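Local structure of L-methionine gamma-lyase (Fusobacterium nucleatum subsp. nucleatum, 6LXU) at residues 11-21 with 68-77; 189-197 with 263-271. The protein belongs to the Cys/Met metabolism family of pyridoxal-phosphate-dependent enzymes and is assembled from four copies of one chain. All coordinates share one frame; numbering follows the deposited sequence. Where two conformers were deposited one is given.

Contact 1: residues 11-21 with 68-77; sequences LGTTAIHAGTL and TVLENKIAAL
Lys73 reaches from helix 68-77 to the C-terminal end of helix 11-17, where its NZ turns in among three backbone carbonyls. In the conformer described, one of two modelled, the chain runs extended until a bend at the last torsion (chi4 -67°) swings the ammonium group onto them. The shortest bond, 2.7 Å from Lys73 NZ to Ala18 O, lies in the carbonyl plane on a lone pair, whereas Ala15 O, 3.2 Å from Lys73 NZ, is met from above its plane. A weak third bond goes to Ile16 O, which also accepts from Lys261. The positive charge would suit the negative end of the helix dipole. At the helix end, a type II turn from His17 to Thr20 brings Gly19, with positive phi, against the second helix: Gly19 CA lies 3.4 Å from Asn72 CB, and Asn72 ND2 makes a weak, nearly straight bond to Gly19 O (170°). Apolar contacts flank this centre. Leu77 CD2 packs against Leu11 CG at 4.0 Å, the side chains crossing at about a right angle, and also meets Thr14 CG2. Ala18 CB and Ala76 CB touch at 3.7 Å, and the side chains of Leu21 and Val69 slide past each other in opposite directions. The result is a nearly antiparallel helix pair (163°) in which a lysine of one helix bonds to carbonyls at and just after the C-terminal end of the other.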
# COMPACT_ATOMS: atom_id res chain seq x y z
N LEU A 11 -17.85 5.06 -22.35
CA LEU A 11 -16.83 4.16 -21.81
C LEU A 11 -16.11 4.77 -20.60
O LEU A 11 -15.80 4.03 -19.66
CB LEU A 11 -15.86 3.69 -22.90
CG LEU A 11 -14.85 2.62 -22.48
CD1 LEU A 11 -14.59 1.61 -23.58
CD2 LEU A 11 -13.54 3.28 -22.08
N GLY A 12 -15.83 6.07 -20.61
CA GLY A 12 -15.21 6.71 -19.44
C GLY A 12 -16.12 6.66 -18.22
O GLY A 12 -15.70 6.31 -17.12
N THR A 13 -17.40 7.00 -18.41
CA THR A 13 -18.38 6.90 -17.33
C THR A 13 -18.39 5.49 -16.74
O THR A 13 -18.39 5.30 -15.53
CB THR A 13 -19.76 7.28 -17.84
OG1 THR A 13 -19.66 8.59 -18.40
CG2 THR A 13 -20.78 7.25 -16.73
N THR A 14 -18.40 4.51 -17.64
CA THR A 14 -18.44 3.11 -17.23
C THR A 14 -17.18 2.68 -16.48
O THR A 14 -17.25 2.08 -15.41
CB THR A 14 -18.68 2.21 -18.46
OG1 THR A 14 -19.94 2.57 -19.06
CG2 THR A 14 -18.72 0.73 -18.11
N ALA A 15 -16.03 3.01 -17.04
CA ALA A 15 -14.77 2.65 -16.38
C ALA A 15 -14.68 3.27 -14.99
O ALA A 15 -14.19 2.63 -14.06
CB ALA A 15 -13.58 3.06 -17.22
N ILE A 16 -15.12 4.51 -14.86
CA ILE A 16 -15.04 5.22 -13.60
C ILE A 16 -16.05 4.68 -12.58
O ILE A 16 -15.71 4.49 -11.41
CB ILE A 16 -15.22 6.74 -13.82
CG1 ILE A 16 -13.99 7.28 -14.58
CG2 ILE A 16 -15.41 7.46 -12.50
CD1 ILE A 16 -14.19 8.65 -15.19
N HIS A 17 -17.29 4.47 -13.02
CA HIS A 17 -18.39 4.22 -12.08
C HIS A 17 -18.93 2.80 -12.02
O HIS A 17 -19.57 2.45 -11.01
CB HIS A 17 -19.56 5.16 -12.37
CG HIS A 17 -19.25 6.59 -12.05
ND1 HIS A 17 -19.22 7.07 -10.75
CD2 HIS A 17 -18.95 7.64 -12.85
CE1 HIS A 17 -18.92 8.36 -10.78
NE2 HIS A 17 -18.77 8.73 -12.03
N ALA A 18 -18.75 1.99 -13.06
CA ALA A 18 -19.42 0.67 -13.09
C ALA A 18 -18.90 -0.21 -11.99
O ALA A 18 -17.76 -0.11 -11.59
CB ALA A 18 -19.22 -0.02 -14.42
N GLY A 19 -19.78 -1.06 -11.49
CA GLY A 19 -19.39 -2.19 -10.67
C GLY A 19 -19.13 -1.86 -9.23
O GLY A 19 -18.82 -2.77 -8.45
N THR A 20 -19.32 -0.60 -8.83
CA THR A 20 -19.03 -0.17 -7.47
C THR A 20 -19.89 -0.92 -6.47
O THR A 20 -21.05 -1.26 -6.75
CB THR A 20 -19.40 1.30 -7.22
OG1 THR A 20 -20.81 1.48 -7.42
CG2 THR A 20 -18.61 2.23 -8.09
N LEU A 21 -19.33 -1.15 -5.29
CA LEU A 21 -20.04 -1.70 -4.16
C LEU A 21 -20.10 -0.64 -3.09
O LEU A 21 -19.21 0.21 -3.00
CB LEU A 21 -19.31 -2.92 -3.61
CG LEU A 21 -19.38 -4.22 -4.41
CD1 LEU A 21 -18.51 -5.25 -3.69
CD2 LEU A 21 -20.81 -4.71 -4.60
N THR A 68 -14.09 -7.71 -6.20
CA THR A 68 -15.40 -7.78 -6.86
C THR A 68 -15.70 -6.54 -7.70
O THR A 68 -16.24 -6.64 -8.80
CB THR A 68 -16.51 -7.98 -5.82
OG1 THR A 68 -16.32 -9.27 -5.24
CG2 THR A 68 -17.91 -7.90 -6.44
N VAL A 69 -15.35 -5.37 -7.18
CA VAL A 69 -15.54 -4.13 -7.95
C VAL A 69 -14.78 -4.17 -9.25
O VAL A 69 -15.32 -3.84 -10.30
CB VAL A 69 -15.19 -2.91 -7.11
CG1 VAL A 69 -15.15 -1.64 -7.96
CG2 VAL A 69 -16.19 -2.75 -5.99
N LEU A 70 -13.52 -4.61 -9.18
CA LEU A 70 -12.71 -4.73 -10.38
C LEU A 70 -13.33 -5.71 -11.38
O LEU A 70 -13.38 -5.45 -12.59
CB LEU A 70 -11.30 -5.17 -10.00
CG LEU A 70 -10.35 -5.50 -11.15
CD1 LEU A 70 -10.18 -4.31 -12.08
CD2 LEU A 70 -9.01 -5.94 -10.61
N GLU A 71 -13.75 -6.85 -10.87
CA GLU A 71 -14.38 -7.88 -11.69
C GLU A 71 -15.62 -7.36 -12.40
O GLU A 71 -15.82 -7.58 -13.60
CB GLU A 71 -14.71 -9.09 -10.84
CG GLU A 71 -13.45 -9.84 -10.41
CD GLU A 71 -13.65 -10.91 -9.38
OE1 GLU A 71 -14.69 -10.93 -8.69
OE2 GLU A 71 -12.72 -11.74 -9.22
N ASN A 72 -16.47 -6.67 -11.64
CA ASN A 72 -17.68 -6.08 -12.22
C ASN A 72 -17.36 -5.03 -13.28
O ASN A 72 -18.06 -4.93 -14.30
CB ASN A 72 -18.53 -5.43 -11.12
CG ASN A 72 -19.15 -6.42 -10.18
OD1 ASN A 72 -19.27 -7.59 -10.48
ND2 ASN A 72 -19.59 -5.94 -9.03
N LYS A 73 -16.32 -4.25 -13.05
CA LYS A 73 -15.91 -3.20 -13.99
C LYS A 73 -15.46 -3.78 -15.31
O LYS A 73 -15.87 -3.33 -16.37
CB LYS A 73 -14.78 -2.33 -13.43
CG LYS A 73 -15.25 -1.27 -12.46
CD LYS A 73 -14.12 -0.42 -11.92
CE LYS A 73 -14.66 0.53 -10.86
NZ LYS A 73 -15.58 1.54 -11.44
N ILE A 74 -14.57 -4.78 -15.27
CA ILE A 74 -14.12 -5.35 -16.53
C ILE A 74 -15.26 -6.07 -17.26
O ILE A 74 -15.35 -6.01 -18.49
CB ILE A 74 -12.85 -6.22 -16.37
CG1 ILE A 74 -12.27 -6.60 -17.73
CG2 ILE A 74 -13.11 -7.47 -15.56
CD1 ILE A 74 -11.82 -5.44 -18.61
N ALA A 75 -16.14 -6.74 -16.51
CA ALA A 75 -17.31 -7.34 -17.14
C ALA A 75 -18.17 -6.26 -17.83
O ALA A 75 -18.64 -6.48 -18.95
CB ALA A 75 -18.13 -8.10 -16.14
N ALA A 76 -18.37 -5.12 -17.18
CA ALA A 76 -19.14 -4.04 -17.80
C ALA A 76 -18.47 -3.52 -19.06
O ALA A 76 -19.15 -3.24 -20.07
CB ALA A 76 -19.37 -2.91 -16.80
N LEU A 77 -17.14 -3.38 -19.03
CA LEU A 77 -16.41 -2.88 -20.19
C LEU A 77 -16.44 -3.82 -21.38
O LEU A 77 -16.55 -3.35 -22.52
CB LEU A 77 -14.96 -2.56 -19.81
CG LEU A 77 -14.80 -1.36 -18.87
CD1 LEU A 77 -13.40 -1.33 -18.28
CD2 LEU A 77 -15.11 -0.03 -19.55

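Contact 2: residues 189-197 with 263-271; sequences TFATPYMQK and FEIRMERHC
The Tyr194 ring takes Met267 CB over one face, a CH-pi contact 3.6 Å from CB to the ring centroid and 17° off the normal. Glu264 O and Cys271 SG approach the same ring obliquely. The Phe263 ring is met instead at its edge: Thr192 OG1 lies 3.4 Å from Phe263 CZ, Thr192 CB is in the ring plane, and Tyr194 N comes to the same rim. Pro193 CD approaches Phe263 CZ obliquely at 4.1 Å. With CG anti to the backbone N (chi1 179°), Tyr194 extends across to helix 263-271 and enters as a knob the hole formed by Glu264, Met267, Glu268 and Cys271, a hole of i, i+3, i+4, i+7 spacing filled here by a single knob. The short segment that supplies the knob follows strand 183-187 of the seven-stranded sheet, so the contact ties a loop of that sheet to the long helix 263-282. An ST turn opens the short, weakly bonded helix: Thr192 OG1 accepts from Tyr194 N at 3.0 Å and donates to Ala191 O, while Thr192 O receives both Met195 N and Gln196 N. On the facing helix, Met267, bent at chi2 and chi3, meets Thr192 CG2 tip to tip with its CE and crosses Met195 at about a right angle, where the two CE atoms of Met195 and Met267 are tightly packed at 3.4 Å. Met195 CE also touches Cys271 SG at 3.6 Å. Met267 packs as well on Tyr213, the neighbour in sequence of Lys212, which carries the pyridoxal phosphate. Towards the second subunit, Glu264 bonds to Asn383 of that subunit, and Glu268, in the conformer given, forms a salt bridge with its Arg269.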
# COMPACT_ATOMS: atom_id res chain seq x y z
N THR A 189 -5.79 -8.54 -24.71
CA THR A 189 -4.86 -7.63 -24.03
C THR A 189 -4.49 -6.40 -24.86
O THR A 189 -4.62 -5.28 -24.40
CB THR A 189 -3.58 -8.37 -23.61
OG1 THR A 189 -3.90 -9.40 -22.67
CG2 THR A 189 -2.57 -7.45 -22.97
N PHE A 190 -4.00 -6.63 -26.08
CA PHE A 190 -3.49 -5.53 -26.90
C PHE A 190 -4.57 -4.55 -27.29
O PHE A 190 -4.36 -3.34 -27.29
CB PHE A 190 -2.85 -6.06 -28.19
CG PHE A 190 -1.42 -6.53 -28.07
CD1 PHE A 190 -0.84 -6.93 -26.86
CD2 PHE A 190 -0.64 -6.57 -29.22
CE1 PHE A 190 0.48 -7.38 -26.81
CE2 PHE A 190 0.68 -7.01 -29.17
CZ PHE A 190 1.23 -7.41 -27.97
N ALA A 191 -5.73 -5.08 -27.70
CA ALA A 191 -6.79 -4.23 -28.21
C ALA A 191 -7.53 -3.50 -27.09
O ALA A 191 -7.86 -2.32 -27.23
CB ALA A 191 -7.77 -5.04 -29.03
N THR A 192 -7.79 -4.22 -26.00
CA THR A 192 -8.56 -3.73 -24.86
C THR A 192 -10.03 -3.55 -25.24
O THR A 192 -10.36 -3.45 -26.43
CB THR A 192 -8.05 -2.40 -24.25
OG1 THR A 192 -8.63 -1.28 -24.95
CG2 THR A 192 -6.53 -2.28 -24.24
N PRO A 193 -10.92 -3.44 -24.24
CA PRO A 193 -12.32 -3.16 -24.60
C PRO A 193 -12.58 -1.77 -25.16
O PRO A 193 -13.70 -1.53 -25.65
CB PRO A 193 -13.09 -3.40 -23.30
CG PRO A 193 -12.07 -3.31 -22.23
CD PRO A 193 -10.78 -3.79 -22.82
N TYR A 194 -11.61 -0.86 -25.12
CA TYR A 194 -11.72 0.40 -25.85
C TYR A 194 -11.78 0.17 -27.36
O TYR A 194 -12.44 0.95 -28.06
CB TYR A 194 -10.54 1.31 -25.48
CG TYR A 194 -10.47 2.65 -26.18
CD1 TYR A 194 -11.13 3.74 -25.64
CD2 TYR A 194 -9.71 2.83 -27.31
CE1 TYR A 194 -11.06 4.99 -26.22
CE2 TYR A 194 -9.65 4.08 -27.94
CZ TYR A 194 -10.35 5.14 -27.38
OH TYR A 194 -10.29 6.39 -27.95
N MET A 195 -11.10 -0.85 -27.86
CA MET A 195 -11.06 -1.11 -29.30
C MET A 195 -11.88 -2.31 -29.75
O MET A 195 -12.38 -2.29 -30.88
CB MET A 195 -9.63 -1.30 -29.78
CG MET A 195 -8.83 -0.03 -29.64
SD MET A 195 -7.09 -0.20 -30.04
CE MET A 195 -6.35 0.17 -28.45
N GLN A 196 -11.99 -3.35 -28.93
CA GLN A 196 -12.51 -4.63 -29.41
C GLN A 196 -13.24 -5.30 -28.28
O GLN A 196 -12.72 -5.32 -27.15
CB GLN A 196 -11.30 -5.45 -29.85
CG GLN A 196 -11.55 -6.79 -30.51
CD GLN A 196 -10.27 -7.33 -31.11
OE1 GLN A 196 -10.03 -7.18 -32.31
NE2 GLN A 196 -9.41 -7.92 -30.28
N LYS A 197 -14.43 -5.84 -28.55
CA LYS A 197 -15.24 -6.52 -27.55
C LYS A 197 -15.61 -7.90 -28.08
O LYS A 197 -16.67 -8.10 -28.71
CB LYS A 197 -16.48 -5.70 -27.18
CG LYS A 197 -16.13 -4.35 -26.55
CD LYS A 197 -17.33 -3.72 -25.86
CE LYS A 197 -17.07 -2.27 -25.48
NZ LYS A 197 -18.06 -1.76 -24.49
N PHE A 263 -8.78 5.04 -17.87
CA PHE A 263 -8.67 4.11 -18.99
C PHE A 263 -9.08 4.75 -20.32
O PHE A 263 -8.36 4.63 -21.33
CB PHE A 263 -9.51 2.86 -18.71
CG PHE A 263 -9.54 1.88 -19.84
CD1 PHE A 263 -8.40 1.19 -20.23
CD2 PHE A 263 -10.72 1.61 -20.50
CE1 PHE A 263 -8.44 0.28 -21.28
CE2 PHE A 263 -10.76 0.69 -21.55
CZ PHE A 263 -9.62 0.03 -21.93
N GLU A 264 -10.22 5.43 -20.37
CA GLU A 264 -10.69 5.99 -21.63
C GLU A 264 -9.70 7.01 -22.19
O GLU A 264 -9.32 6.95 -23.36
CB GLU A 264 -12.06 6.65 -21.48
CG GLU A 264 -12.58 7.27 -22.77
CD GLU A 264 -13.85 8.06 -22.60
OE1 GLU A 264 -13.92 8.90 -21.69
OE2 GLU A 264 -14.78 7.86 -23.41
N ILE A 265 -9.31 7.97 -21.36
CA ILE A 265 -8.42 9.03 -21.84
C ILE A 265 -7.02 8.52 -22.11
O ILE A 265 -6.35 9.03 -23.01
CB ILE A 265 -8.41 10.28 -20.92
CG1 ILE A 265 -8.12 9.96 -19.45
CG2 ILE A 265 -9.73 11.04 -21.09
CD1 ILE A 265 -7.81 11.17 -18.60
N ARG A 266 -6.56 7.52 -21.36
CA ARG A 266 -5.26 6.92 -21.66
C ARG A 266 -5.30 6.25 -23.02
O ARG A 266 -4.44 6.48 -23.86
CB ARG A 266 -4.83 5.92 -20.59
CG ARG A 266 -4.42 6.57 -19.27
CD ARG A 266 -3.85 5.60 -18.24
NE ARG A 266 -4.82 4.62 -17.75
CZ ARG A 266 -4.93 3.35 -18.14
NH1 ARG A 266 -4.14 2.85 -19.10
NH2 ARG A 266 -5.85 2.56 -17.60
N MET A 267 -6.30 5.41 -23.26
CA MET A 267 -6.36 4.71 -24.55
C MET A 267 -6.48 5.69 -25.72
O MET A 267 -5.87 5.48 -26.77
CB MET A 267 -7.50 3.69 -24.59
CG MET A 267 -7.33 2.53 -23.61
SD MET A 267 -5.71 1.76 -23.56
CE MET A 267 -5.57 1.18 -25.25
N GLU A 268 -7.27 6.75 -25.53
CA GLU A 268 -7.40 7.76 -26.58
C GLU A 268 -6.05 8.39 -26.92
O GLU A 268 -5.70 8.53 -28.09
CB GLU A 268 -8.43 8.83 -26.18
CG GLU A 268 -9.84 8.32 -26.34
CD GLU A 268 -10.91 9.26 -25.90
OE1 GLU A 268 -10.59 10.32 -25.34
OE2 GLU A 268 -12.10 8.90 -26.15
N ARG A 269 -5.28 8.75 -25.90
CA ARG A 269 -3.98 9.38 -26.13
C ARG A 269 -2.96 8.38 -26.66
O ARG A 269 -2.16 8.72 -27.54
CB ARG A 269 -3.50 10.07 -24.86
CG ARG A 269 -2.16 10.77 -24.98
CD ARG A 269 -2.11 11.80 -26.10
NE ARG A 269 -3.20 12.76 -26.06
CZ ARG A 269 -3.15 13.97 -25.52
NH1 ARG A 269 -2.04 14.40 -24.95
NH2 ARG A 269 -4.20 14.76 -25.56
N HIS A 270 -2.96 7.16 -26.12
CA HIS A 270 -2.09 6.10 -26.64
C HIS A 270 -2.28 5.97 -28.17
O HIS A 270 -1.32 5.96 -28.93
CB HIS A 270 -2.43 4.73 -26.03
CG HIS A 270 -1.85 4.45 -24.67
ND1 HIS A 270 -0.50 4.38 -24.42
CD2 HIS A 270 -2.46 4.08 -23.51
CE1 HIS A 270 -0.31 4.05 -23.15
NE2 HIS A 270 -1.48 3.84 -22.58
N CYS A 271 -3.54 5.86 -28.61
CA CYS A 271 -3.83 5.65 -30.03
C CYS A 271 -3.55 6.88 -30.87
O CYS A 271 -3.04 6.75 -31.99
CB CYS A 271 -5.27 5.20 -30.23
SG CYS A 271 -5.61 3.54 -29.60

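How the contacts relate
Contact 1 closes before contact 2 opens along the chain, yet their centres lie only 15 Å apart and they touch at two places. Where helix 65-78 nears its end, Leu77 O lies 2.9 Å from Lys197 NZ, and Pro193 packs on Leu77; Lys197 also forms a salt bridge with Glu79. At the other junction, Leu11 of helix 11-17 packs on Phe263 at the start of helix 263-282. Helices 11-17 and 65-78, the segment after strand 183-187 and helix 263-282 thus form one continuous packed region. Both contacts reach the second subunit, whose Asn383 meets residues of helix 11-17 and Glu264 alike, so this region forms part of the subunit interface.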